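Local coordinates for protein cryptochrome DASH, chloroplastic/mitochondrial (Arabidopsis thaliana, PDB 2J4D) that repairs cyclobutane pyrimidine dimers in single-stranded DNA, binding FAD together with a folate light-antenna cofactor, and may also act as a blue-light photoreceptor, at residues Glu144-Glu149 and Tyr423-Asn428; Leu171-Thr176 and Phe332-Ile337; Asp182-Val187 and Ala203-Arg208. One frame throughout, in Å; residues are numbered along the deposited sequence.

Interaction 1: Glu144-Glu149 and Tyr423-Asn428; sequences ETCSEE and YDPCSN. With MHF (5,10-methenyl-6,7,8-trihydrofolic acid), chain D.
E149 reaches from the first turn of helix 147-161 to the pterin ring of the folate MHF. From CB, CG lies anti to the carbonyl carbon; the chain then bends at chi2 (90°), which turns the carboxylate onto the pyrimidine edge of the pterin. OE2 accepts a nearly straight bond from NA2 of MHF (2.5 Å, N-H...O angle 172°), while OE1 stands 2.7 Å from N3 of MHF. The same OE2 touches CG of P425, so the carboxylate also reaches the opposite segment. One residue back, the E148 backbone N donates to O4 of MHF at 2.9 Å, and the extended E148 side chain lies over one face of the pterin, CD 3.3 Å from C4A of MHF; its OE1 is paired with K89. This is the antenna pocket of a class-1 photolyase, here built from both the alpha/beta domain (144-149) and the FAD-binding domain (423-428). From the second domain Y423, its CG anti to the backbone N, brings OH to N1 of MHF in the plane of the phenol ring (2.7 Å, a weak bond), and the P425 ring packs against C2 and NA2 of the pterin. Deeper in the interface C146 SG rests on P425 CB at 3.9 Å and near C426 SG. T145 OG1 lies 3.3 Å from C426 SG and is hydrogen-bonded to S336. D424 caps the helix that P425 opens: its OD2 accepts from S427 N at 3.1 Å, with a weak second bond from C426 N, while its backbone N donates to O4 of FAD.

Interaction 2: Leu171-Thr176 and Phe332-Ile337; sequences LIWGST and FRFLSI. With FAD (flavin-adenine dinucleotide), chain C.
W173 points its six-membered ring at helix 317-339, and three residues of that helix meet it in different attitudes. With CG anti to the backbone N, the indole extends from the chain just beyond I172 until CH2 meets I337 CD1 tip to tip at 3.9 Å. The F334 side chain comes in obliquely, yet the two ring planes are only 16° from parallel, slid so far apart (centroids 5.9 Å) that they barely overlap, and contact falls between W173 CZ2 and F334 CE1 (3.6 Å). R333 slides past the indole in the opposite direction, and its guanidinium plane stands 89° from the ring; the atom that touches the indole is the aliphatic CG, against CZ2. Rotation of the indole is fixed by NE1, which donates almost in the ring plane to T176 OG1 (2.9 Å, 171°); that hydroxyl is also hydrogen-bonded to Y178 O. The contact joins the edge strand of the parallel five-stranded sheet in the photolyase alpha/beta domain to a long helix of the FAD-binding domain. On its other flank, F332 brings CD2 to N1A of the FAD adenine at 3.7 Å, the nitrogen lying at the edge of the phenyl ring. T176 sets its methyl CG2 against R333 CG at 3.5 Å and crosses F334 near CZ. R333 bends at chi2 and chi3, and S175 OG lies over one face of its guanidinium, 3.8 Å from NE. The charged end goes to E144 in a salt bridge through NH1, and NH2 makes a long, weak ion pair with D424.

Interaction 3: Asp182-Val187 and Ala203-Arg208; sequences DLPFDV and AKCSIR
D182 and R208 form a two-pronged salt bridge across this surface contact, R208 gripping the carboxylate side-on with NE and NH2. The shorter prong joins R208 NE to D182 OD2 (2.8 Å, N-H...O angle 162°) and uses the syn lone pair of that oxygen. The other runs from R208 NH2 to D182 OD1 at 3.1 Å and is straighter (172°), but it meets OD1 from above the carboxylate plane. Both oxygens lie close to the guanidinium plane, yet the two flat groups are twisted 41° apart, so the pair is bidentate without being coplanar. R208 gets there with CG anti to the carbonyl carbon and the chain extended from CG to NE. OD2 has a second donor: a water gives one hydrogen to D182 OD2 (2.7 Å) and the other to the backbone O of S206 (2.8 Å). That water therefore satisfies a main-chain carbonyl of 203-208 and ties it to the same carboxylate oxygen that R208 NE holds. Two bonds on OD2 would probably favour the ionised form of D182. Beside this polar grip, the C205 thiol packs against the P184 ring, SG 3.4 Å from CD, and lies 3.3 Å from D182 O. P184 CB touches CD of the extended K204 chain at 3.9 Å. P184 CG sits over one face of the F185 ring, offset toward its rim. The contact joins the loop after strand 168-172 to the C-terminal end of helix 194-204, where C205 is the first residue to leave the helical conformation; F185 leans on F197 and S200 of that helix, while L183 and V187 turn to F334 of helix 317-339.

From the N terminus, the chain first enters interaction 1 at 144-149, at the start of helix 147-161, and returns to close that long loop only at 423-428. Within it, strand 168-172 leads into 171-176, whose loop interaction 2 closes at 332-337. Interaction 3 is nested inside both, closing a short loop that contains helix 194-204; none cross. Interactions 1 and 2 each tie the alpha/beta domain to the FAD-binding domain and touch directly, through the start of 144-149 and helix 317-339. Interaction 3 meets interaction 2 where V187 packs on I337, but lies apart from interaction 1.

Interaction 1: Glu144-Glu149 and Tyr423-Asn428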
loop_
_atom_site.group_PDB
_atom_site.type_symbol
_atom_site.label_atom_id
_atom_site.label_comp_id
_atom_site.label_asym_id
_atom_site.label_seq_id
_atom_site.Cartn_x
_atom_site.Cartn_y
_atom_site.Cartn_z
ATOM N N GLU A 144 13.533 -3.716 -2.874
ATOM C CA GLU A 144 12.504 -4.008 -1.883
ATOM C C GLU A 144 13.215 -4.365 -0.577
ATOM O O GLU A 144 14.445 -4.481 -0.547
ATOM C CB GLU A 144 11.594 -5.139 -2.359
ATOM C CG GLU A 144 10.592 -4.681 -3.407
ATOM C CD GLU A 144 9.497 -3.779 -2.834
ATOM O OE1 GLU A 144 9.599 -3.375 -1.656
ATOM O OE2 GLU A 144 8.530 -3.472 -3.567
ATOM N N THR A 145 12.461 -4.549 0.499
ATOM C CA THR A 145 13.097 -4.817 1.785
ATOM C C THR A 145 12.867 -6.152 2.491
ATOM O O THR A 145 13.753 -6.622 3.205
ATOM C CB THR A 145 12.734 -3.709 2.803
ATOM O OG1 THR A 145 11.312 -3.679 2.986
ATOM C CG2 THR A 145 13.202 -2.346 2.315
ATOM N N CYS A 146 11.701 -6.763 2.320
ATOM C CA CYS A 146 11.427 -8.010 3.032
ATOM C C CYS A 146 11.897 -9.296 2.365
ATOM O O CYS A 146 12.105 -9.353 1.155
ATOM C CB CYS A 146 9.932 -8.098 3.354
ATOM S SG CYS A 146 9.389 -6.707 4.391
ATOM N N SER A 147 12.065 -10.319 3.199
ATOM C CA SER A 147 12.523 -11.653 2.800
ATOM C C SER A 147 12.101 -12.178 1.427
ATOM O O SER A 147 12.947 -12.509 0.590
ATOM C CB SER A 147 12.090 -12.673 3.865
ATOM O OG SER A 147 12.268 -14.003 3.398
ATOM N N GLU A 148 10.795 -12.274 1.202
ATOM C CA GLU A 148 10.287 -12.798 -0.058
ATOM C C GLU A 148 10.736 -12.009 -1.280
ATOM O O GLU A 148 11.191 -12.593 -2.269
ATOM C CB GLU A 148 8.753 -12.875 -0.009
ATOM C CG GLU A 148 8.244 -13.988 0.898
ATOM C CD GLU A 148 6.744 -13.955 1.107
ATOM O OE1 GLU A 148 6.051 -13.129 0.472
ATOM O OE2 GLU A 148 6.258 -14.763 1.918
ATOM N N GLU A 149 10.619 -10.687 -1.205
ATOM C CA GLU A 149 11.000 -9.835 -2.319
ATOM C C GLU A 149 12.510 -9.825 -2.567
ATOM O O GLU A 149 12.951 -9.801 -3.713
ATOM C CB GLU A 149 10.490 -8.407 -2.092
ATOM C CG GLU A 149 8.972 -8.275 -2.210
ATOM C CD GLU A 149 8.234 -8.493 -0.892
ATOM O OE1 GLU A 149 8.753 -9.177 0.010
ATOM O OE2 GLU A 149 7.110 -7.969 -0.758
ATOM N N TYR A 423 -2.233 -3.435 1.289
ATOM C CA TYR A 423 -1.309 -4.318 1.977
ATOM C C TYR A 423 0.128 -4.022 1.604
ATOM O O TYR A 423 0.479 -3.976 0.427
ATOM C CB TYR A 423 -1.576 -5.784 1.667
ATOM C CG TYR A 423 -0.448 -6.660 2.174
ATOM C CD1 TYR A 423 -0.197 -6.774 3.545
ATOM C CD2 TYR A 423 0.398 -7.330 1.289
ATOM C CE1 TYR A 423 0.870 -7.533 4.025
ATOM C CE2 TYR A 423 1.474 -8.093 1.757
ATOM C CZ TYR A 423 1.699 -8.188 3.127
ATOM O OH TYR A 423 2.747 -8.939 3.607
ATOM N N ASP A 424 0.943 -3.849 2.639
ATOM C CA ASP A 424 2.366 -3.563 2.522
ATOM C C ASP A 424 2.972 -4.366 3.677
ATOM O O ASP A 424 2.573 -4.195 4.833
ATOM C CB ASP A 424 2.591 -2.057 2.719
ATOM C CG ASP A 424 4.046 -1.666 2.637
ATOM O OD1 ASP A 424 4.404 -0.927 1.694
ATOM O OD2 ASP A 424 4.828 -2.095 3.509
ATOM N N PRO A 425 3.930 -5.265 3.392
ATOM C CA PRO A 425 4.479 -6.023 4.518
ATOM C C PRO A 425 5.052 -5.188 5.653
ATOM O O PRO A 425 4.826 -5.495 6.824
ATOM C CB PRO A 425 5.531 -6.922 3.864
ATOM C CG PRO A 425 5.941 -6.149 2.640
ATOM C CD PRO A 425 4.614 -5.612 2.135
ATOM N N CYS A 426 5.780 -4.135 5.302
ATOM C CA CYS A 426 6.412 -3.273 6.293
ATOM C C CYS A 426 5.380 -2.604 7.188
ATOM O O CYS A 426 5.474 -2.662 8.417
ATOM C CB CYS A 426 7.245 -2.200 5.595
ATOM S SG CYS A 426 8.407 -2.844 4.363
ATOM N N SER A 427 4.394 -1.974 6.565
ATOM C CA SER A 427 3.354 -1.277 7.310
ATOM C C SER A 427 2.389 -2.227 8.009
ATOM O O SER A 427 2.010 -1.991 9.151
ATOM C CB SER A 427 2.568 -0.351 6.377
ATOM O OG SER A 427 3.346 0.772 5.991
ATOM N N ASN A 428 1.990 -3.301 7.336
ATOM C CA ASN A 428 1.037 -4.222 7.949
ATOM C C ASN A 428 1.607 -4.925 9.170
ATOM O O ASN A 428 1.071 -4.823 10.270
ATOM C CB ASN A 428 0.572 -5.277 6.948
ATOM C CG ASN A 428 -0.589 -6.104 7.484
ATOM O OD1 ASN A 428 -1.623 -5.557 7.855
ATOM N ND2 ASN A 428 -0.420 -7.420 7.528
HETATM N N1 MHF D . 4.705 -10.364 2.494
HETATM C C2 MHF D . 5.678 -9.786 1.711
HETATM N NA2 MHF D . 5.314 -8.857 0.781
HETATM N N3 MHF D . 6.973 -10.119 1.841
HETATM C C4 MHF D . 7.375 -11.065 2.744
HETATM O O4 MHF D . 8.571 -11.367 2.843
HETATM C C4A MHF D . 6.395 -11.702 3.561
HETATM N N5 MHF D . 6.690 -12.725 4.498
HETATM C C6 MHF D . 5.619 -13.608 5.076
HETATM C C7 MHF D . 4.458 -12.674 5.488
HETATM N N8 MHF D . 4.071 -11.931 4.244
HETATM C C8A MHF D . 5.042 -11.327 3.431
HETATM C C9 MHF D . 6.289 -14.402 6.232
HETATM N N10 MHF D . 7.637 -13.788 6.310
HETATM C C11 MHF D . 7.951 -13.312 4.955
HETATM C C12 MHF D . 10.753 -16.302 7.876
HETATM C C13 MHF D . 9.524 -16.115 8.577
HETATM C C14 MHF D . 8.512 -15.317 8.044
HETATM C C15 MHF D . 8.680 -14.675 6.788
HETATM C C16 MHF D . 9.920 -14.884 6.064
HETATM C C17 MHF D . 10.941 -15.691 6.603
HETATM C C MHF D . 11.826 -17.117 8.507
HETATM O O MHF D . 11.628 -17.604 9.614
HETATM N N MHF D . 13.015 -17.310 7.892
HETATM C CA MHF D . 14.060 -18.092 8.553
HETATM C CB MHF D . 14.969 -18.755 7.519
HETATM C CG MHF D . 14.255 -19.699 6.585
HETATM C CD MHF D . 13.547 -20.811 7.326
HETATM O OE1 MHF D . 14.243 -21.685 7.883
HETATM O OE2 MHF D . 12.295 -20.798 7.367
HETATM C CT MHF D . 14.901 -17.188 9.459
HETATM O O1 MHF D . 14.805 -15.950 9.317
HETATM O O2 MHF D . 15.654 -17.720 10.300
#

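Interaction 2: Leu171-Thr176 and Phe332-Ile337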
loop_
_atom_site.group_PDB
_atom_site.type_symbol
_atom_site.label_atom_id
_atom_site.label_comp_id
_atom_site.label_asym_id
_atom_site.label_seq_id
_atom_site.Cartn_x
_atom_site.Cartn_y
_atom_site.Cartn_z
ATOM N N LEU A 171 19.342 -2.340 -8.786
ATOM C CA LEU A 171 18.222 -2.055 -7.883
ATOM C C LEU A 171 18.334 -0.622 -7.373
ATOM O O LEU A 171 19.372 -0.211 -6.866
ATOM C CB LEU A 171 18.223 -3.062 -6.724
ATOM C CG LEU A 171 18.062 -4.516 -7.207
ATOM C CD1 LEU A 171 18.319 -5.495 -6.090
ATOM C CD2 LEU A 171 16.660 -4.703 -7.772
ATOM N N ILE A 172 17.253 0.136 -7.513
ATOM C CA ILE A 172 17.242 1.534 -7.119
ATOM C C ILE A 172 16.373 1.775 -5.891
ATOM O O ILE A 172 15.245 1.288 -5.823
ATOM C CB ILE A 172 16.685 2.394 -8.272
ATOM C CG1 ILE A 172 17.386 2.024 -9.583
ATOM C CG2 ILE A 172 16.827 3.871 -7.951
ATOM C CD1 ILE A 172 18.888 2.162 -9.538
ATOM N N TRP A 173 16.880 2.522 -4.918
ATOM C CA TRP A 173 16.058 2.802 -3.751
ATOM C C TRP A 173 14.948 3.772 -4.139
ATOM O O TRP A 173 15.177 4.737 -4.868
ATOM C CB TRP A 173 16.866 3.424 -2.609
ATOM C CG TRP A 173 15.999 3.637 -1.412
ATOM C CD1 TRP A 173 15.311 4.774 -1.076
ATOM C CD2 TRP A 173 15.606 2.639 -0.471
ATOM N NE1 TRP A 173 14.504 4.536 0.017
ATOM C CE2 TRP A 173 14.665 3.232 0.406
ATOM C CE3 TRP A 173 15.952 1.292 -0.285
ATOM C CZ2 TRP A 173 14.069 2.527 1.447
ATOM C CZ3 TRP A 173 15.355 0.587 0.755
ATOM C CH2 TRP A 173 14.423 1.209 1.606
ATOM N N GLY A 174 13.744 3.511 -3.648
ATOM C CA GLY A 174 12.620 4.390 -3.929
ATOM C C GLY A 174 11.604 4.202 -2.822
ATOM O O GLY A 174 11.968 3.865 -1.703
ATOM N N SER A 175 10.334 4.426 -3.131
ATOM C CA SER A 175 9.241 4.247 -2.178
ATOM C C SER A 175 9.127 5.177 -0.964
ATOM O O SER A 175 8.015 5.493 -0.567
ATOM C CB SER A 175 9.194 2.783 -1.690
ATOM O OG SER A 175 10.266 2.458 -0.812
ATOM N N THR A 176 10.234 5.631 -0.378
ATOM C CA THR A 176 10.131 6.489 0.819
ATOM C C THR A 176 10.176 7.998 0.586
ATOM O O THR A 176 10.699 8.456 -0.424
ATOM C CB THR A 176 11.223 6.131 1.833
ATOM O OG1 THR A 176 12.508 6.292 1.220
ATOM C CG2 THR A 176 11.056 4.690 2.309
ATOM N N PHE A 332 8.237 2.517 9.132
ATOM C CA PHE A 332 8.054 1.070 9.083
ATOM C C PHE A 332 8.832 0.432 7.938
ATOM O O PHE A 332 9.272 -0.713 8.041
ATOM C CB PHE A 332 6.567 0.710 9.000
ATOM C CG PHE A 332 5.861 0.784 10.333
ATOM C CD1 PHE A 332 6.315 0.031 11.415
ATOM C CD2 PHE A 332 4.757 1.607 10.508
ATOM C CE1 PHE A 332 5.678 0.097 12.651
ATOM C CE2 PHE A 332 4.108 1.683 11.742
ATOM C CZ PHE A 332 4.567 0.927 12.816
ATOM N N ARG A 333 9.009 1.172 6.850
ATOM C CA ARG A 333 9.763 0.650 5.715
ATOM C C ARG A 333 11.227 0.455 6.143
ATOM O O ARG A 333 11.823 -0.595 5.885
ATOM C CB ARG A 333 9.657 1.623 4.528
ATOM C CG ARG A 333 10.652 1.382 3.404
ATOM C CD ARG A 333 10.391 0.096 2.654
ATOM N NE ARG A 333 9.131 0.137 1.920
ATOM C CZ ARG A 333 8.757 -0.779 1.030
ATOM N NH1 ARG A 333 9.551 -1.809 0.758
ATOM N NH2 ARG A 333 7.584 -0.672 0.421
ATOM N N PHE A 334 11.809 1.450 6.810
ATOM C CA PHE A 334 13.202 1.306 7.247
ATOM C C PHE A 334 13.295 0.269 8.363
ATOM O O PHE A 334 14.249 -0.500 8.435
ATOM C CB PHE A 334 13.777 2.648 7.735
ATOM C CG PHE A 334 13.879 3.699 6.654
ATOM C CD1 PHE A 334 14.502 3.417 5.444
ATOM C CD2 PHE A 334 13.352 4.975 6.852
ATOM C CE1 PHE A 334 14.594 4.391 4.440
ATOM C CE2 PHE A 334 13.441 5.959 5.856
ATOM C CZ PHE A 334 14.063 5.660 4.649
ATOM N N LEU A 335 12.281 0.232 9.220
ATOM C CA LEU A 335 12.266 -0.712 10.332
ATOM C C LEU A 335 12.251 -2.155 9.819
ATOM O O LEU A 335 12.814 -3.049 10.451
ATOM C CB LEU A 335 11.045 -0.437 11.216
ATOM C CG LEU A 335 11.025 -0.847 12.694
ATOM C CD1 LEU A 335 12.281 -0.380 13.413
ATOM C CD2 LEU A 335 9.798 -0.223 13.344
ATOM N N SER A 336 11.625 -2.385 8.667
ATOM C CA SER A 336 11.579 -3.737 8.119
ATOM C C SER A 336 12.997 -4.230 7.872
ATOM O O SER A 336 13.294 -5.414 8.050
ATOM C CB SER A 336 10.765 -3.791 6.813
ATOM O OG SER A 336 11.433 -3.161 5.729
ATOM N N ILE A 337 13.879 -3.321 7.472
ATOM C CA ILE A 337 15.260 -3.694 7.217
ATOM C C ILE A 337 15.967 -4.036 8.520
ATOM O O ILE A 337 16.637 -5.066 8.627
ATOM C CB ILE A 337 16.026 -2.558 6.517
ATOM C CG1 ILE A 337 15.321 -2.201 5.205
ATOM C CG2 ILE A 337 17.456 -3.001 6.229
ATOM C CD1 ILE A 337 15.913 -1.001 4.488
HETATM P PA FAD C . -4.125 8.784 6.180
HETATM O O1A FAD C . -4.692 9.652 5.129
HETATM O O2A FAD C . -4.462 9.029 7.602
HETATM O O5B FAD C . -2.519 8.775 6.076
HETATM C C5B FAD C . -1.858 9.173 4.854
HETATM C C4B FAD C . -0.811 8.109 4.508
HETATM O O4B FAD C . 0.105 8.006 5.597
HETATM C C3B FAD C . -1.362 6.702 4.306
HETATM O O3B FAD C . -1.927 6.514 3.019
HETATM C C2B FAD C . -0.148 5.874 4.593
HETATM O O2B FAD C . 0.695 5.644 3.485
HETATM C C1B FAD C . 0.534 6.642 5.739
HETATM N N9A FAD C . 0.190 6.181 7.101
HETATM C C8A FAD C . -0.759 6.704 7.956
HETATM N N7A FAD C . -0.811 6.061 9.115
HETATM C C5A FAD C . 0.150 5.079 9.015
HETATM C C6A FAD C . 0.571 4.069 9.912
HETATM N N6A FAD C . 0.078 3.893 11.131
HETATM N N1A FAD C . 1.578 3.220 9.484
HETATM C C2A FAD C . 2.117 3.364 8.229
HETATM N N3A FAD C . 1.760 4.307 7.324
HETATM C C4A FAD C . 0.767 5.130 7.758
HETATM N N1 FAD C . -1.017 0.892 6.022
HETATM C C2 FAD C . -0.603 0.459 4.780
HETATM O O2 FAD C . -0.249 1.249 3.925
HETATM N N3 FAD C . -0.599 -0.921 4.523
HETATM C C4 FAD C . -0.993 -1.887 5.447
HETATM O O4 FAD C . -0.970 -3.097 5.156
HETATM C C4X FAD C . -1.419 -1.435 6.720
HETATM N N5 FAD C . -1.836 -2.336 7.712
HETATM C C5X FAD C . -2.144 -1.891 8.999
HETATM C C6 FAD C . -2.441 -2.805 10.019
HETATM C C7 FAD C . -2.760 -2.389 11.333
HETATM C C7M FAD C . -3.067 -3.425 12.387
HETATM C C8 FAD C . -2.777 -0.976 11.619
HETATM C C8M FAD C . -3.109 -0.435 13.000
HETATM C C9 FAD C . -2.479 -0.048 10.601
HETATM C C9A FAD C . -2.158 -0.478 9.279
HETATM N N10 FAD C . -1.855 0.439 8.229
HETATM C C10 FAD C . -1.419 -0.031 6.971
HETATM C "C1'" FAD C . -1.606 1.884 8.543
HETATM C "C2'" FAD C . -2.812 2.839 8.428
HETATM O "O2'" FAD C . -3.908 2.316 9.158
HETATM C "C3'" FAD C . -3.202 3.007 6.961
HETATM O "O3'" FAD C . -2.078 3.470 6.186
HETATM C "C4'" FAD C . -4.332 4.021 6.710
HETATM O "O4'" FAD C . -5.531 3.603 7.366
HETATM C "C5'" FAD C . -4.573 4.132 5.210
HETATM O "O5'" FAD C . -5.604 5.089 4.951
HETATM P P FAD C . -5.375 6.607 4.590
HETATM O O1P FAD C . -4.592 6.594 3.343
HETATM O O2P FAD C . -6.698 7.281 4.490
HETATM O O3P FAD C . -4.654 7.302 5.822
#

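Interaction 3: Asp182-Val187 and Ala203-Arg208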
loop_
_atom_site.group_PDB
_atom_site.type_symbol
_atom_site.label_atom_id
_atom_site.label_comp_id
_atom_site.label_asym_id
_atom_site.label_seq_id
_atom_site.Cartn_x
_atom_site.Cartn_y
_atom_site.Cartn_z
ATOM N N ASP A 182 20.038 9.490 2.566
ATOM C CA ASP A 182 20.097 10.808 3.200
ATOM C C ASP A 182 19.867 10.796 4.706
ATOM O O ASP A 182 19.990 11.838 5.349
ATOM C CB ASP A 182 19.060 11.766 2.588
ATOM C CG ASP A 182 19.256 11.996 1.103
ATOM O OD1 ASP A 182 20.392 11.860 0.608
ATOM O OD2 ASP A 182 18.262 12.339 0.427
ATOM N N LEU A 183 19.508 9.639 5.259
ATOM C CA LEU A 183 19.238 9.516 6.693
ATOM C C LEU A 183 20.435 9.847 7.576
ATOM O O LEU A 183 21.583 9.696 7.165
ATOM C CB LEU A 183 18.764 8.100 7.021
ATOM C CG LEU A 183 17.425 7.674 6.416
ATOM C CD1 LEU A 183 17.145 6.226 6.792
ATOM C CD2 LEU A 183 16.315 8.575 6.937
ATOM N N PRO A 184 20.174 10.315 8.806
ATOM C CA PRO A 184 21.250 10.661 9.741
ATOM C C PRO A 184 21.778 9.438 10.486
ATOM O O PRO A 184 22.412 9.564 11.526
ATOM C CB PRO A 184 20.585 11.668 10.673
ATOM C CG PRO A 184 19.173 11.171 10.738
ATOM C CD PRO A 184 18.869 10.800 9.296
ATOM N N PHE A 185 21.492 8.252 9.953
ATOM C CA PHE A 185 21.951 6.997 10.545
ATOM C C PHE A 185 21.738 5.843 9.571
ATOM O O PHE A 185 20.890 5.928 8.685
ATOM C CB PHE A 185 21.216 6.702 11.874
ATOM C CG PHE A 185 19.796 7.234 11.937
ATOM C CD1 PHE A 185 18.843 6.853 10.995
ATOM C CD2 PHE A 185 19.425 8.138 12.931
ATOM C CE1 PHE A 185 17.544 7.369 11.038
ATOM C CE2 PHE A 185 18.130 8.662 12.986
ATOM C CZ PHE A 185 17.185 8.278 12.036
ATOM N N ASP A 186 22.536 4.785 9.694
ATOM C CA ASP A 186 22.335 3.626 8.830
ATOM C C ASP A 186 21.096 2.979 9.438
ATOM O O ASP A 186 20.877 3.110 10.642
ATOM C CB ASP A 186 23.505 2.644 8.910
ATOM C CG ASP A 186 23.306 1.434 8.002
ATOM O OD1 ASP A 186 23.506 1.569 6.776
ATOM O OD2 ASP A 186 22.924 0.353 8.506
ATOM N N VAL A 187 20.297 2.279 8.634
ATOM C CA VAL A 187 19.075 1.660 9.152
ATOM C C VAL A 187 19.295 0.644 10.263
ATOM O O VAL A 187 18.389 0.379 11.056
ATOM C CB VAL A 187 18.244 1.000 8.023
ATOM C CG1 VAL A 187 17.741 2.073 7.066
ATOM C CG2 VAL A 187 19.080 -0.027 7.278
ATOM N N ALA A 203 14.886 17.238 11.523
ATOM C CA ALA A 203 15.901 18.207 11.898
ATOM C C ALA A 203 17.155 18.129 11.034
ATOM O O ALA A 203 17.809 19.148 10.785
ATOM C CB ALA A 203 16.273 18.024 13.362
ATOM N N LYS A 204 17.484 16.937 10.548
ATOM C CA LYS A 204 18.708 16.794 9.773
ATOM C C LYS A 204 18.589 16.398 8.309
ATOM O O LYS A 204 19.605 16.273 7.622
ATOM C CB LYS A 204 19.624 15.795 10.476
ATOM C CG LYS A 204 19.804 16.065 11.956
ATOM C CD LYS A 204 20.768 15.064 12.553
ATOM C CE LYS A 204 20.677 15.019 14.063
ATOM N NZ LYS A 204 21.607 13.985 14.605
ATOM N N CYS A 205 17.374 16.206 7.817
ATOM C CA CYS A 205 17.212 15.805 6.422
ATOM C C CYS A 205 16.289 16.697 5.634
ATOM O O CYS A 205 15.465 17.422 6.193
ATOM C CB CYS A 205 16.649 14.388 6.323
ATOM S SG CYS A 205 17.560 13.147 7.203
ATOM N N SER A 206 16.431 16.610 4.319
ATOM C CA SER A 206 15.592 17.342 3.385
ATOM C C SER A 206 14.893 16.281 2.544
ATOM O O SER A 206 15.391 15.157 2.404
ATOM C CB SER A 206 16.435 18.229 2.462
ATOM O OG SER A 206 16.958 19.343 3.155
ATOM N N ILE A 207 13.737 16.633 1.997
ATOM C CA ILE A 207 12.994 15.725 1.139
ATOM C C ILE A 207 13.398 16.113 -0.281
ATOM O O ILE A 207 13.355 17.288 -0.641
ATOM C CB ILE A 207 11.470 15.911 1.322
ATOM C CG1 ILE A 207 11.063 15.473 2.733
ATOM C CG2 ILE A 207 10.708 15.093 0.279
ATOM C CD1 ILE A 207 9.599 15.717 3.052
ATOM N N ARG A 208 13.811 15.141 -1.084
ATOM C CA ARG A 208 14.227 15.432 -2.453
ATOM C C ARG A 208 13.048 15.805 -3.339
ATOM O O ARG A 208 11.931 15.321 -3.134
ATOM C CB ARG A 208 14.924 14.218 -3.071
ATOM C CG ARG A 208 16.140 13.720 -2.297
ATOM C CD ARG A 208 16.761 12.532 -3.004
ATOM N NE ARG A 208 17.915 11.984 -2.293
ATOM C CZ ARG A 208 18.744 11.083 -2.816
ATOM N NH1 ARG A 208 18.548 10.635 -4.048
ATOM N NH2 ARG A 208 19.771 10.633 -2.115
HETATM O O HOH W 1 15.819 12.502 1.477
#